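Local coordinates for host-nuclease inhibitor protein Gam, putative (Desulfovibrio vulgaris, PDB 2P2U) that probably binds double-stranded DNA and is a putative host-nuclease inhibitor related to the Gam protein of bacteriophage Mu, at the interface of chains A and B. Residues are numbered along the deposited sequence; one frame, centred on the assembly and turned at random. Chains: chain A/B, Host-nuclease inhibitor protein Gam, putative.

The interface of chains A and B. Residues chain A 126-129; chain B 126-129.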
# COMPACT_ATOMS: atom_id res chain seq x y z
N ARG A 126 -19.48 -8.19 3.91
CA ARG A 126 -18.78 -7.71 2.71
C ARG A 126 -17.87 -8.76 2.06
O ARG A 126 -16.95 -9.22 2.71
CB ARG A 126 -17.95 -6.48 3.09
CG ARG A 126 -18.65 -5.18 2.94
CD ARG A 126 -18.03 -4.15 3.90
NE ARG A 126 -18.12 -2.79 3.33
CZ ARG A 126 -19.25 -2.20 2.93
NH1 ARG A 126 -20.44 -2.79 3.03
NH2 ARG A 126 -19.21 -0.98 2.41
N ILE A 127 -18.07 -9.12 0.79
CA ILE A 127 -17.35 -10.29 0.19
C ILE A 127 -16.41 -9.79 -0.89
O ILE A 127 -16.72 -8.88 -1.58
CB ILE A 127 -18.34 -11.32 -0.49
CG1 ILE A 127 -19.59 -11.51 0.35
CG2 ILE A 127 -17.64 -12.68 -0.74
CD1 ILE A 127 -20.75 -12.45 -0.21
N LYS A 128 -15.25 -10.41 -1.06
CA LYS A 128 -14.42 -10.10 -2.21
C LYS A 128 -13.85 -11.40 -2.71
O LYS A 128 -13.03 -12.01 -2.06
CB LYS A 128 -13.35 -9.06 -1.86
CG LYS A 128 -12.23 -8.88 -2.89
CD LYS A 128 -10.88 -9.59 -2.40
CE LYS A 128 -9.53 -8.93 -2.87
NZ LYS A 128 -9.48 -7.47 -2.44
N GLU A 129 -14.37 -11.86 -3.84
CA GLU A 129 -14.08 -13.20 -4.34
C GLU A 129 -13.00 -13.14 -5.39
O GLU A 129 -12.85 -12.18 -6.10
CB GLU A 129 -15.35 -13.86 -4.88
CG GLU A 129 -16.18 -14.51 -3.76
CD GLU A 129 -17.58 -15.00 -4.15
OE1 GLU A 129 -18.39 -14.13 -4.55
OE2 GLU A 129 -17.92 -16.23 -3.99
N ARG B 126 -11.20 -17.83 -4.28
CA ARG B 126 -10.62 -17.24 -3.07
C ARG B 126 -11.52 -16.18 -2.42
O ARG B 126 -11.82 -15.19 -3.06
CB ARG B 126 -9.27 -16.62 -3.43
CG ARG B 126 -8.11 -17.52 -3.27
CD ARG B 126 -6.97 -17.06 -4.20
NE ARG B 126 -5.66 -17.38 -3.62
CZ ARG B 126 -5.26 -18.60 -3.23
NH1 ARG B 126 -6.03 -19.67 -3.35
NH2 ARG B 126 -4.06 -18.76 -2.70
N ILE B 127 -11.92 -16.33 -1.16
CA ILE B 127 -12.97 -15.44 -0.56
C ILE B 127 -12.34 -14.60 0.54
O ILE B 127 -11.51 -15.07 1.23
CB ILE B 127 -14.16 -16.25 0.09
CG1 ILE B 127 -14.54 -17.45 -0.77
CG2 ILE B 127 -15.39 -15.35 0.34
CD1 ILE B 127 -15.66 -18.45 -0.23
N LYS B 128 -12.76 -13.37 0.72
CA LYS B 128 -12.34 -12.60 1.88
C LYS B 128 -13.54 -11.84 2.37
O LYS B 128 -14.00 -10.92 1.72
CB LYS B 128 -11.14 -11.72 1.56
CG LYS B 128 -10.79 -10.66 2.61
CD LYS B 128 -11.26 -9.20 2.13
CE LYS B 128 -10.40 -7.99 2.63
NZ LYS B 128 -8.95 -8.17 2.22
N GLU B 129 -14.09 -12.29 3.50
CA GLU B 129 -15.37 -11.79 3.98
C GLU B 129 -15.16 -10.75 5.04
O GLU B 129 -14.20 -10.77 5.77
CB GLU B 129 -16.24 -12.95 4.49
CG GLU B 129 -17.00 -13.64 3.36
CD GLU B 129 -17.72 -14.95 3.72
OE1 GLU B 129 -17.00 -15.89 4.12
OE2 GLU B 129 -18.98 -15.08 3.54
O HOH W 1 -14.12 -7.71 1.97
O HOH W 2 -9.88 -12.65 -2.26
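Strand 125-131 of chain A runs antiparallel to strand 125-131 of chain B, and the two form a small sheet across the two-fold axis of the deposited dimer. A:Lys128 pairs with B:Lys128 at the axis, flanked by A:Ile127 with B:Glu129 and A:Glu129 with B:Ile127. At the centre, A:Lys128 N and B:Lys128 O form a weak, bent hydrogen bond of 3.1 Å (133° at the hydrogen), and its twin runs the other way. Water joins the strands at both ends of this stretch through long contacts: water 1 lies 3.3 Å from A:Arg126 O and 3.2 Å from B:Lys128 O, bridging two backbone carbonyls, and water 2 does the same with the chains exchanged. The lysines rise from one face. Setting CG anti to the backbone N (chi1 168°) sends each chain off that face, and later bends leave the terminal amine nitrogens, A:Lys128 NZ and B:Lys128 NZ, 4.7 Å apart. If both are charged, they would be expected to repel each other unless screened, and together they might offer a positive patch to DNA. The structure alone does not show whether this pairing forms in solution, although helices 15-74 of both chains also run alongside each other. On the opposite face the two isoleucines sit next to each other. Each turns CG2 anti to its own backbone N, while CG1 carries the longer branch away from the partner; the gamma-methyls meet across the axis, A:Ile127 CG2 lying 3.7 Å from B:Ile127 CG2.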